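Local coordinates for conserved Archaeal protein (Sulfolobus acidocaldarius, PDB 4OPC), which binds FAD and reduces the double bonds of the geranylgeranyl chains of archaeal membrane lipids, yielding saturated, phytanyl-bearing archaeols, at residues 37-40 with 41-44; 325-328 with 329-333; 349-352 with 353-356. All coordinates share one frame; numbering follows the deposited sequence. Where two conformers were deposited one is given.

Contact 1. Residues 37-40 with 41-44; sequences SKPW and NRIG. With FDA (dihydroflavine-adenine dinucleotide), chain B.
Trp40 offers its indole obliquely to Ile43: Ile43 CD1 lies 4.4 Å from Trp40 CE3, above the ring plane and near the rim. Leu107, Lys108 and Gln111 of helix 99-112 also touch the indole, and Ile43 shares Leu107 with it. The adenine of the dihydroflavin cofactor is met by Ser37, whose backbone N stands 3.1 Å from N3A. The Pro39 ring and the Arg42 side chain lie side by side and point the same way, the proline CG against CG and CD of the arginine.

The backbone makes a tight 3-10 turn. Arg42 N donates to Pro39 O at 2.9 Å, and Ile43 N reaches Trp40 O in a bond of 154° at the hydrogen, with a weak second bond to Pro39 O.

Lys38 runs back across this turn toward the ribose. Its CG, set anti to the carbonyl carbon (chi1 -70°), lies 3.6 Å from the ribose hydroxyl O2B. From there the extended chain carries Lys38 CD past Arg42 O at 3.6 Å and brings NZ to a salt bridge with Asp45, whose other carboxylate oxygen pairs with Arg42 NE. Lys38 NZ also donates to a water 2.8 Å away; the same water accepts from Gly44 N and is hydrogen-bonded to the ribose O3B at 2.7 Å.

The loop illustrates how a Rossmann-type fold can recognise the adenosine half of FAD just after strand 32-35, the second strand of the Rossmann unit: Asp36 binds the cofactor directly, whereas Lys38 adds a water-mediated link. Asp45 is thus set between two cationic groups that probably steady its negative charge, and the water held by Lys38 NZ, Gly44 N and O3B probably links the turn to the ribose.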
ATOM      1  N   SER A  37       6.613 -13.472 -12.512  1.00 13.56           N
ATOM      2  CA  SER A  37       6.315 -14.902 -12.467  1.00 13.70           C
ATOM      3  C   SER A  37       5.006 -15.272 -13.161  1.00 15.21           C
ATOM      4  O   SER A  37       4.838 -16.408 -13.586  1.00 16.89           O
ATOM      5  CB  SER A  37       6.237 -15.375 -11.018  1.00 16.61           C
ATOM      6  OG  SER A  37       7.474 -15.184 -10.354  1.00 18.45           O
ATOM      7  N   LYS A  38       4.078 -14.328 -13.259  1.00 14.40           N
ATOM      8  CA  LYS A  38       2.770 -14.604 -13.856  1.00 13.90           C
ATOM      9  C   LYS A  38       2.824 -14.568 -15.375  1.00 14.58           C
ATOM     10  O   LYS A  38       3.641 -13.859 -15.950  1.00 15.59           O
ATOM     11  CB  LYS A  38       1.755 -13.566 -13.385  1.00 14.39           C
ATOM     12  CG  LYS A  38       1.386 -13.692 -11.918  1.00 14.81           C
ATOM     13  CD  LYS A  38       0.490 -12.543 -11.466  1.00 15.04           C
ATOM     14  CE  LYS A  38       0.135 -12.699  -9.994  1.00 16.10           C
ATOM     15  NZ  LYS A  38      -0.835 -11.661  -9.561  1.00 16.20           N
ATOM     16  N   PRO A  39       1.927 -15.309 -16.034  1.00 16.66           N
ATOM     17  CA  PRO A  39       1.788 -15.114 -17.478  1.00 16.81           C
ATOM     18  C   PRO A  39       1.185 -13.742 -17.741  1.00 16.09           C
ATOM     19  O   PRO A  39       0.431 -13.223 -16.901  1.00 16.45           O
ATOM     20  CB  PRO A  39       0.783 -16.195 -17.875  1.00 19.21           C
ATOM     21  CG  PRO A  39      -0.020 -16.430 -16.660  1.00 18.25           C
ATOM     22  CD  PRO A  39       0.933 -16.253 -15.503  1.00 17.80           C
ATOM     23  N   TRP A  40       1.515 -13.171 -18.891  1.00 18.50           N
ATOM     24  CA  TRP A  40       1.065 -11.846 -19.286  1.00 15.94           C
ATOM     25  C   TRP A  40      -0.388 -11.534 -18.931  1.00 18.05           C
ATOM     26  O   TRP A  40      -0.662 -10.509 -18.307  1.00 17.72           O
ATOM     27  CB  TRP A  40       1.254 -11.669 -20.792  1.00 17.21           C
ATOM     28  CG  TRP A  40       2.429 -10.823 -21.169  1.00 20.23           C
ATOM     29  CD1 TRP A  40       3.610 -11.243 -21.728  1.00 23.84           C
ATOM     30  CD2 TRP A  40       2.530  -9.400 -21.039  1.00 19.42           C
ATOM     31  NE1 TRP A  40       4.436 -10.163 -21.953  1.00 21.87           N
ATOM     32  CE2 TRP A  40       3.796  -9.023 -21.528  1.00 20.18           C
ATOM     33  CE3 TRP A  40       1.665  -8.408 -20.566  1.00 24.30           C
ATOM     34  CZ2 TRP A  40       4.216  -7.691 -21.558  1.00 20.75           C
ATOM     35  CZ3 TRP A  40       2.088  -7.093 -20.588  1.00 22.81           C
ATOM     36  CH2 TRP A  40       3.347  -6.745 -21.081  1.00 23.01           C
ATOM     37  N   ASN A  41      -1.323 -12.399 -19.314  1.00 18.84           N
ATOM     38  CA  ASN A  41      -2.732 -12.055 -19.126  1.00 18.66           C
ATOM     39  C   ASN A  41      -3.211 -12.091 -17.680  1.00 19.13           C
ATOM     40  O   ASN A  41      -4.346 -11.719 -17.392  1.00 21.28           O
ATOM     41  CB  ASN A  41      -3.647 -12.879 -20.033  1.00 22.54           C
ATOM     42  CG  ASN A  41      -3.500 -14.357 -19.827  1.00 29.47           C
ATOM     43  OD1 ASN A  41      -2.980 -14.808 -18.810  1.00 36.67           O
ATOM     44  ND2 ASN A  41      -3.957 -15.137 -20.810  1.00 35.50           N
ATOM     45  N   ARG A  42      -2.344 -12.510 -16.765  1.00 15.68           N
ATOM     46  CA  ARG A  42      -2.682 -12.484 -15.346  1.00 17.70           C
ATOM     47  C   ARG A  42      -1.924 -11.417 -14.580  1.00 15.71           C
ATOM     48  O   ARG A  42      -2.209 -11.175 -13.412  1.00 15.41           O
ATOM     49  CB  ARG A  42      -2.435 -13.845 -14.706  1.00 18.06           C
ATOM     50  CG  ARG A  42      -3.334 -14.935 -15.239  1.00 22.78           C
ATOM     51  CD  ARG A  42      -3.218 -16.192 -14.406  1.00 31.54           C
ATOM     52  NE  ARG A  42      -3.809 -15.980 -13.093  1.00 52.08           N
ATOM     53  CZ  ARG A  42      -4.994 -16.449 -12.727  1.00 36.68           C
ATOM     54  NH1 ARG A  42      -5.711 -17.183 -13.571  1.00 43.69           N
ATOM     55  NH2 ARG A  42      -5.456 -16.193 -11.513  1.00 52.46           N
ATOM     56  N   ILE A  43      -0.958 -10.765 -15.213  1.00 14.94           N
ATOM     57  CA  ILE A  43      -0.200  -9.743 -14.502  1.00 15.28           C
ATOM     58  C   ILE A  43      -1.136  -8.637 -14.032  1.00 16.13           C
ATOM     59  O   ILE A  43      -1.968  -8.137 -14.797  1.00 17.48           O
ATOM     60  CB  ILE A  43       0.959  -9.166 -15.337  1.00 15.26           C
ATOM     61  CG1 ILE A  43       1.976 -10.267 -15.640  1.00 17.21           C
ATOM     62  CG2 ILE A  43       1.651  -8.032 -14.567  1.00 18.03           C
ATOM     63  CD1 ILE A  43       3.045  -9.876 -16.658  1.00 17.92           C
ATOM     64  N   GLY A  44      -1.039  -8.316 -12.750  1.00 15.19           N
ATOM     65  CA  GLY A  44      -1.868  -7.287 -12.153  1.00 16.45           C
ATOM     66  C   GLY A  44      -3.112  -7.803 -11.449  1.00 14.43           C
ATOM     67  O   GLY A  44      -3.896  -7.000 -10.936  1.00 16.52           O
TER
HETATM   68  PA  FDA B 501       1.755  -6.846  -6.408  1.00 11.70           P
HETATM   69  O1A FDA B 501       1.610  -7.948  -5.433  1.00 12.00           O
HETATM   70  O2A FDA B 501       0.488  -6.327  -7.078  1.00 12.71           O
HETATM   71  O5B FDA B 501       2.747  -7.300  -7.555  1.00 11.03           O
HETATM   72  C5B FDA B 501       3.930  -8.061  -7.243  1.00 11.04           C
HETATM   73  C4B FDA B 501       4.319  -8.815  -8.486  1.00 11.70           C
HETATM   74  O4B FDA B 501       5.604  -9.439  -8.286  1.00 11.74           O
HETATM   75  C3B FDA B 501       3.352  -9.930  -8.899  1.00 12.68           C
HETATM   76  O3B FDA B 501       2.837  -9.703 -10.209  1.00 12.98           O
HETATM   77  C2B FDA B 501       4.186 -11.217  -8.751  1.00 12.65           C
HETATM   78  O2B FDA B 501       3.857 -12.196  -9.724  1.00 13.64           O
HETATM   79  C1B FDA B 501       5.601 -10.693  -8.939  1.00 11.82           C
HETATM   80  N9A FDA B 501       6.680 -11.464  -8.334  1.00 11.73           N
HETATM   81  C8A FDA B 501       6.841 -11.767  -7.005  1.00 11.96           C
HETATM   82  N7A FDA B 501       7.956 -12.406  -6.734  1.00 11.86           N
HETATM   83  C5A FDA B 501       8.576 -12.520  -7.970  1.00 11.31           C
HETATM   84  C6A FDA B 501       9.820 -13.053  -8.359  1.00 11.73           C
HETATM   85  N6A FDA B 501      10.717 -13.545  -7.503  1.00 13.27           N
HETATM   86  N1A FDA B 501      10.159 -12.959  -9.660  1.00 11.89           N
HETATM   87  C2A FDA B 501       9.282 -12.428 -10.518  1.00 12.57           C
HETATM   88  N3A FDA B 501       8.101 -11.859 -10.264  1.00 12.19           N
HETATM   89  C4A FDA B 501       7.819 -11.914  -8.957  1.00 11.53           C
HETATM   90  N1  FDA B 501      -4.974  -0.696  -2.708  1.00 10.95           N
HETATM   91  C2  FDA B 501      -5.622   0.355  -3.306  1.00 11.33           C
HETATM   92  O2  FDA B 501      -5.008   1.334  -3.718  1.00 11.95           O
HETATM   93  N3  FDA B 501      -6.980   0.249  -3.455  1.00 11.51           N
HETATM   94  C4  FDA B 501      -7.797  -0.751  -2.968  1.00 11.85           C
HETATM   95  O4  FDA B 501      -8.981  -0.784  -3.294  1.00 12.91           O
HETATM   96  C4X FDA B 501      -7.087  -1.776  -2.305  1.00 11.30           C
HETATM   97  N5  FDA B 501      -7.780  -2.841  -1.809  1.00 11.23           N
HETATM   98  C5X FDA B 501      -7.117  -4.000  -1.462  1.00 10.87           C
HETATM   99  C6  FDA B 501      -7.821  -5.172  -1.224  1.00 11.82           C
HETATM  100  C7  FDA B 501      -7.173  -6.370  -0.963  1.00 11.46           C
HETATM  101  C7M FDA B 501      -7.982  -7.635  -0.842  1.00 12.64           C
HETATM  102  C8  FDA B 501      -5.772  -6.393  -0.888  1.00 11.22           C
HETATM  103  C8M FDA B 501      -5.036  -7.696  -0.675  1.00 13.20           C
HETATM  104  C9  FDA B 501      -5.059  -5.213  -1.107  1.00 10.98           C
HETATM  105  C9A FDA B 501      -5.712  -4.024  -1.413  1.00 10.94           C
HETATM  106  N10 FDA B 501      -5.020  -2.821  -1.681  1.00 10.59           N
HETATM  107  C10 FDA B 501      -5.700  -1.758  -2.234  1.00 11.36           C
HETATM  108  C1' FDA B 501      -3.537  -2.767  -1.691  1.00 10.80           C
HETATM  109  C2' FDA B 501      -2.998  -2.895  -3.128  1.00 11.01           C
HETATM  110  O2' FDA B 501      -3.664  -3.952  -3.824  1.00 11.03           O
HETATM  111  C3' FDA B 501      -1.497  -3.194  -3.111  1.00 11.05           C
HETATM  112  O3' FDA B 501      -0.874  -2.287  -2.212  1.00 10.86           O
HETATM  113  C4' FDA B 501      -0.781  -3.036  -4.460  1.00 11.09           C
HETATM  114  O4' FDA B 501      -1.480  -3.705  -5.508  1.00 11.32           O
HETATM  115  C5' FDA B 501       0.644  -3.533  -4.385  1.00 10.85           C
HETATM  116  O5' FDA B 501       1.256  -3.470  -5.689  1.00 10.69           O
HETATM  117  P   FDA B 501       2.700  -4.097  -5.912  1.00 10.86           P
HETATM  118  O1P FDA B 501       3.047  -3.856  -7.323  1.00 10.79           O
HETATM  119  O2P FDA B 501       3.682  -3.635  -4.846  1.00 10.79           O
HETATM  120  O3P FDA B 501       2.517  -5.661  -5.627  1.00 10.86           O
HETATM  121  O   HOH W   1       0.203  -9.160 -10.399  1.00 15.50           O

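Contact 2. Residues 325-328 with 329-333; sequences FSAS and GLWDM
Ser326 caps the short helix 327-330: its OG accepts from Gly329 N at 3.1 Å, with 158° at the hydrogen. The hydroxyl sits between the backbone N and the carbonyl carbon (chi1 70°), which turns it toward Gly329 N, and it is also hydrogen-bonded to Asp324. At the other end of the segment, Trp331 NE1 donates to Pro428 O.

Backbone bonds form a second group. Leu330 N reaches Ser326 O at 2.9 Å and adds a weak bond to Ala327 O. Trp331 N bonds weakly to Ser328 O, where a water also attaches: the water donates to Ser328 O (2.9 Å), though other acceptors compete for its protons, and accepts from Asp332 N at the step into helix 332-357.

Side-chain packing, including carbon-to-carbonyl contacts, makes up the third. Leu330 folds back along the chain, its CD1 3.5 Å from Phe325 O, and also packs on Ala319 and Ile285. Ala327 O lies at the edge of the indole, near the ring plane, 3.4 Å from Trp331 CE3. Ala327 CB lies 4.4 Å from that same Trp331 CE3.

As an example of helix initiation the case is instructive: a serine N-cap supplies an acceptor for an amide that has no preceding turn to bond to, and the water extends the hydrogen bonding where the succession of main-chain bonds is weak, just before the longer helix takes over.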
ATOM      1  N   PHE A 325      26.098   3.589  -7.420  1.00 15.27           N
ATOM      2  CA  PHE A 325      24.950   2.722  -7.180  1.00 13.79           C
ATOM      3  C   PHE A 325      24.971   2.152  -5.760  1.00 13.65           C
ATOM      4  O   PHE A 325      24.239   1.214  -5.433  1.00 14.27           O
ATOM      5  CB  PHE A 325      24.894   1.615  -8.237  1.00 16.32           C
ATOM      6  CG  PHE A 325      24.834   2.139  -9.641  1.00 19.10           C
ATOM      7  CD1 PHE A 325      23.644   2.620 -10.168  1.00 22.94           C
ATOM      8  CD2 PHE A 325      25.976   2.178 -10.428  1.00 22.07           C
ATOM      9  CE1 PHE A 325      23.597   3.120 -11.470  1.00 22.55           C
ATOM     10  CE2 PHE A 325      25.933   2.668 -11.724  1.00 26.68           C
ATOM     11  CZ  PHE A 325      24.742   3.142 -12.241  1.00 24.06           C
ATOM     12  N   SER A 326      25.797   2.745  -4.908  1.00 14.92           N
ATOM     13  CA  SER A 326      25.787   2.410  -3.494  1.00 14.56           C
ATOM     14  C   SER A 326      24.502   2.883  -2.844  1.00 15.14           C
ATOM     15  O   SER A 326      23.702   3.616  -3.446  1.00 14.16           O
ATOM     16  CB  SER A 326      26.964   3.074  -2.780  1.00 16.16           C
ATOM     17  OG  SER A 326      26.793   4.492  -2.693  1.00 16.88           O
ATOM     18  N   ALA A 327      24.309   2.479  -1.595  1.00 13.19           N
ATOM     19  CA  ALA A 327      23.188   2.996  -0.818  1.00 16.43           C
ATOM     20  C   ALA A 327      23.138   4.525  -0.862  1.00 15.86           C
ATOM     21  O   ALA A 327      22.069   5.112  -1.061  1.00 15.64           O
ATOM     22  CB  ALA A 327      23.267   2.510   0.609  1.00 15.99           C
ATOM     23  N   SER A 328      24.288   5.171  -0.688  1.00 16.65           N
ATOM     24  CA  SER A 328      24.335   6.628  -0.720  0.55 16.83           C
ATOM     25  C   SER A 328      23.964   7.156  -2.100  1.00 16.64           C
ATOM     26  O   SER A 328      23.267   8.175  -2.221  1.00 18.22           O
ATOM     27  CB  SER A 328      25.720   7.133  -0.322  0.55 19.35           C
ATOM     28  OG  SER A 328      26.065   6.676   0.968  0.55 19.14           O
ATOM     29  N   GLY A 329      24.422   6.462  -3.135  1.00 16.04           N
ATOM     30  CA  GLY A 329      24.117   6.854  -4.498  1.00 16.16           C
ATOM     31  C   GLY A 329      22.647   6.748  -4.859  1.00 14.42           C
ATOM     32  O   GLY A 329      22.172   7.461  -5.745  1.00 18.20           O
ATOM     33  N   LEU A 330      21.934   5.861  -4.171  1.00 13.28           N
ATOM     34  CA  LEU A 330      20.521   5.626  -4.431  1.00 13.24           C
ATOM     35  C   LEU A 330      19.633   6.235  -3.341  1.00 13.62           C
ATOM     36  O   LEU A 330      18.413   6.085  -3.375  1.00 14.37           O
ATOM     37  CB  LEU A 330      20.272   4.115  -4.533  1.00 13.18           C
ATOM     38  CG  LEU A 330      20.900   3.449  -5.764  1.00 12.74           C
ATOM     39  CD1 LEU A 330      20.855   1.944  -5.639  1.00 14.11           C
ATOM     40  CD2 LEU A 330      20.208   3.882  -7.043  1.00 18.11           C
ATOM     41  N   TRP A 331      20.249   6.934  -2.396  1.00 13.36           N
ATOM     42  CA  TRP A 331      19.562   7.396  -1.182  1.00 13.69           C
ATOM     43  C   TRP A 331      18.411   8.359  -1.455  1.00 16.04           C
ATOM     44  O   TRP A 331      17.497   8.483  -0.634  1.00 14.25           O
ATOM     45  CB  TRP A 331      20.575   8.041  -0.237  1.00 14.92           C
ATOM     46  CG  TRP A 331      20.177   8.004   1.210  1.00 15.00           C
ATOM     47  CD1 TRP A 331      19.829   9.065   1.995  1.00 17.16           C
ATOM     48  CD2 TRP A 331      20.080   6.839   2.041  1.00 15.69           C
ATOM     49  NE1 TRP A 331      19.533   8.634   3.264  1.00 17.23           N
ATOM     50  CE2 TRP A 331      19.683   7.273   3.319  1.00 16.65           C
ATOM     51  CE3 TRP A 331      20.313   5.475   1.832  1.00 16.31           C
ATOM     52  CZ2 TRP A 331      19.489   6.385   4.381  1.00 17.65           C
ATOM     53  CZ3 TRP A 331      20.125   4.596   2.887  1.00 15.29           C
ATOM     54  CH2 TRP A 331      19.713   5.054   4.142  1.00 16.24           C
ATOM     55  N   ASP A 332      18.447   9.035  -2.600  0.58 17.28           N
ATOM     56  CA  ASP A 332      17.362   9.940  -2.978  0.58 19.65           C
ATOM     57  C   ASP A 332      16.025   9.220  -3.060  0.58 16.51           C
ATOM     58  O   ASP A 332      14.970   9.847  -2.969  0.58 13.49           O
ATOM     59  CB  ASP A 332      17.652  10.624  -4.313  0.58 20.52           C
ATOM     60  CG  ASP A 332      18.597  11.795  -4.175  0.58 23.44           C
ATOM     61  OD1 ASP A 332      18.821  12.252  -3.034  0.58 29.09           O
ATOM     62  OD2 ASP A 332      19.103  12.264  -5.212  0.58 34.89           O
ATOM     63  N   MET A 333      16.069   7.905  -3.240  1.00 14.47           N
ATOM     64  CA  MET A 333      14.850   7.101  -3.211  1.00 13.78           C
ATOM     65  C   MET A 333      14.118   7.358  -1.900  1.00 14.79           C
ATOM     66  O   MET A 333      12.909   7.618  -1.882  1.00 14.29           O
ATOM     67  CB  MET A 333      15.173   5.611  -3.324  1.00 14.84           C
ATOM     68  CG  MET A 333      13.985   4.706  -3.027  1.00 12.79           C
ATOM     69  SD  MET A 333      12.685   4.899  -4.267  1.00 14.71           S
ATOM     70  CE  MET A 333      11.295   4.148  -3.429  1.00 14.97           C
TER
HETATM   71  O   HOH W   2      21.287   9.793  -3.538  1.00 30.25           O

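Contact 3. Residues 349-352 with 353-356; sequences DIFR and RFLQ
Asp349 and Arg353 meet one helical turn apart, NE and NH2 of the arginine both gripping Asp349 OD1 side-on at 3.0 Å. That oxygen lies in the guanidinium plane, yet the arginine comes from above the carboxylate plane. Arg352 NH2 meets Asp349 OD1 on its syn side at 2.9 Å, so three N-H groups converge on one oxygen.

An almost straight chain from CG to NE (chi2 161°, chi3 -164°) carries the Arg353 group back along the helix. A leucine in its place would probably leave Asp349 OD1 with one arginine instead of two and deprive Asn449 of a hydrogen-bond partner in Arg353 NH1. On another side of the helix, Leu355 CD1 sits over one face of the Phe351 ring, 4.1 Å from its centroid, and Phe354 CD2 touches Phe351 CE1 at 4.0 Å.

Farther out, Asp349 OD2 pairs with Arg274 and Arg352 NH2 with Asp182. Arg352 NH1 bonds weakly to Gln356 OE1, while Gln356 NE2 is hydrogen-bonded to Gly214 O; Arg352, Leu355 and Gln356 touch the bound phospholipid. Phe351 and Phe354 face helix 410-425, Arg353 faces helix 434-452, Ile350 touches both, and Arg352 and Gln356 rest against strand 226-234.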
ATOM      1  N   ASP A 349       0.704   5.216  10.859  1.00 12.50           N
ATOM      2  CA  ASP A 349       1.036   3.949  11.519  1.00 12.83           C
ATOM      3  C   ASP A 349       0.650   4.068  13.007  1.00 13.56           C
ATOM      4  O   ASP A 349       0.055   3.160  13.588  1.00 13.71           O
ATOM      5  CB  ASP A 349       2.535   3.658  11.282  1.00 11.86           C
ATOM      6  CG  ASP A 349       2.978   2.250  11.670  1.00 13.73           C
ATOM      7  OD1 ASP A 349       2.230   1.503  12.342  1.00 16.46           O
ATOM      8  OD2 ASP A 349       4.127   1.910  11.321  1.00 12.90           O
ATOM      9  N   ILE A 350       0.948   5.213  13.618  1.00 12.47           N
ATOM     10  CA  ILE A 350       0.529   5.509  14.992  0.67 12.33           C
ATOM     11  C   ILE A 350      -0.995   5.557  15.093  1.00 12.13           C
ATOM     12  O   ILE A 350      -1.608   4.925  15.966  1.00 14.29           O
ATOM     13  CB  ILE A 350       1.098   6.872  15.463  0.67 11.44           C
ATOM     14  CG1 ILE A 350       2.618   6.800  15.622  0.67 19.14           C
ATOM     15  CG2 ILE A 350       0.461   7.302  16.766  0.67 14.77           C
ATOM     16  CD1 ILE A 350       3.085   5.930  16.773  0.67 19.38           C
ATOM     17  N   PHE A 351      -1.624   6.312  14.196  1.00 13.12           N
ATOM     18  CA  PHE A 351      -3.067   6.500  14.250  1.00 15.07           C
ATOM     19  C   PHE A 351      -3.813   5.172  14.090  1.00 12.21           C
ATOM     20  O   PHE A 351      -4.754   4.891  14.843  1.00 13.91           O
ATOM     21  CB  PHE A 351      -3.488   7.552  13.210  1.00 15.56           C
ATOM     22  CG  PHE A 351      -4.893   8.062  13.371  1.00 14.20           C
ATOM     23  CD1 PHE A 351      -5.395   8.421  14.613  1.00 18.06           C
ATOM     24  CD2 PHE A 351      -5.697   8.236  12.262  1.00 17.95           C
ATOM     25  CE1 PHE A 351      -6.692   8.900  14.742  1.00 18.83           C
ATOM     26  CE2 PHE A 351      -6.990   8.719  12.392  1.00 22.21           C
ATOM     27  CZ  PHE A 351      -7.476   9.062  13.637  1.00 19.86           C
ATOM     28  N   ARG A 352      -3.363   4.336  13.153  1.00 12.69           N
ATOM     29  CA  ARG A 352      -3.929   3.002  12.969  1.00 13.15           C
ATOM     30  C   ARG A 352      -3.961   2.178  14.261  1.00 11.90           C
ATOM     31  O   ARG A 352      -4.945   1.493  14.546  1.00 13.84           O
ATOM     32  CB  ARG A 352      -3.134   2.230  11.895  1.00 15.32           C
ATOM     33  CG  ARG A 352      -3.190   0.711  12.085  1.00 23.19           C
ATOM     34  CD  ARG A 352      -2.267  -0.052  11.173  1.00 28.22           C
ATOM     35  NE  ARG A 352      -0.870  -0.093  11.611  1.00 35.77           N
ATOM     36  CZ  ARG A 352      -0.339  -1.085  12.320  1.00 18.41           C
ATOM     37  NH1 ARG A 352      -1.091  -2.106  12.684  1.00 19.29           N
ATOM     38  NH2 ARG A 352       0.954  -1.087  12.617  1.00 18.55           N
ATOM     39  N   ARG A 353      -2.869   2.207  15.010  1.00 12.87           N
ATOM     40  CA  ARG A 353      -2.753   1.404  16.223  1.00 14.68           C
ATOM     41  C   ARG A 353      -3.821   1.807  17.223  1.00 14.29           C
ATOM     42  O   ARG A 353      -4.438   0.968  17.880  1.00 16.69           O
ATOM     43  CB  ARG A 353      -1.361   1.573  16.823  1.00 14.72           C
ATOM     44  CG  ARG A 353      -0.272   0.932  15.988  1.00 15.52           C
ATOM     45  CD  ARG A 353       1.099   1.487  16.338  1.00 15.59           C
ATOM     46  NE  ARG A 353       2.038   1.129  15.283  1.00 15.62           N
ATOM     47  CZ  ARG A 353       3.088   0.329  15.437  1.00 17.29           C
ATOM     48  NH1 ARG A 353       3.391  -0.171  16.627  1.00 21.28           N
ATOM     49  NH2 ARG A 353       3.853   0.051  14.396  1.00 18.25           N
ATOM     50  N   PHE A 354      -4.050   3.109  17.334  1.00 13.74           N
ATOM     51  CA  PHE A 354      -5.125   3.626  18.145  1.00 14.31           C
ATOM     52  C   PHE A 354      -6.497   3.142  17.651  1.00 13.05           C
ATOM     53  O   PHE A 354      -7.287   2.603  18.430  1.00 13.95           O
ATOM     54  CB  PHE A 354      -5.030   5.157  18.146  1.00 13.72           C
ATOM     55  CG  PHE A 354      -6.197   5.860  18.782  1.00 12.83           C
ATOM     56  CD1 PHE A 354      -6.396   5.827  20.160  1.00 16.16           C
ATOM     57  CD2 PHE A 354      -7.082   6.581  17.997  1.00 16.90           C
ATOM     58  CE1 PHE A 354      -7.466   6.512  20.732  1.00 16.42           C
ATOM     59  CE2 PHE A 354      -8.149   7.260  18.563  1.00 20.30           C
ATOM     60  CZ  PHE A 354      -8.338   7.228  19.928  1.00 17.10           C
ATOM     61  N   LEU A 355      -6.776   3.338  16.366  1.00 13.20           N
ATOM     62  CA  LEU A 355      -8.078   2.973  15.819  1.00 13.52           C
ATOM     63  C   LEU A 355      -8.358   1.483  16.009  1.00 14.46           C
ATOM     64  O   LEU A 355      -9.478   1.098  16.333  1.00 15.98           O
ATOM     65  CB  LEU A 355      -8.163   3.348  14.332  1.00 13.93           C
ATOM     66  CG  LEU A 355      -8.066   4.847  14.037  1.00 14.36           C
ATOM     67  CD1 LEU A 355      -8.040   5.067  12.531  1.00 20.20           C
ATOM     68  CD2 LEU A 355      -9.216   5.631  14.677  1.00 18.52           C
ATOM     69  N   GLN A 356      -7.337   0.649  15.806  1.00 14.53           N
ATOM     70  CA  GLN A 356      -7.521  -0.799  15.948  1.00 14.60           C
ATOM     71  C   GLN A 356      -7.848  -1.236  17.375  1.00 17.53           C
ATOM     72  O   GLN A 356      -8.354  -2.337  17.575  1.00 21.25           O
ATOM     73  CB  GLN A 356      -6.298  -1.549  15.427  1.00 15.11           C
ATOM     74  CG  GLN A 356      -6.171  -1.509  13.911  1.00 12.83           C
ATOM     75  CD  GLN A 356      -4.886  -2.137  13.415  1.00 14.35           C
ATOM     76  OE1 GLN A 356      -3.811  -1.917  13.976  1.00 16.06           O
ATOM     77  NE2 GLN A 356      -4.984  -2.925  12.352  1.00 13.33           N
TER

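In the fold
From the N terminus, the chain first forms contact 1, a turn in the loop that leaves strand 32-35 for strand 51-53 and borders the adenosine end of the cofactor. After the long helix 302-322 comes contact 2, which turns the chain through helix 327-330 into helix 332-357, beside strands 280-281 and 284-286. Contact 3 lies near the end of that same helix, by the lipid, so 332-357 runs from one to the other, their centres about 31 Å apart. All three are local and in series; none nests in or crosses another. Contacts 1 and 3 stand on opposite sides of the chain's centre, one by the nucleotide and the other by the lipid.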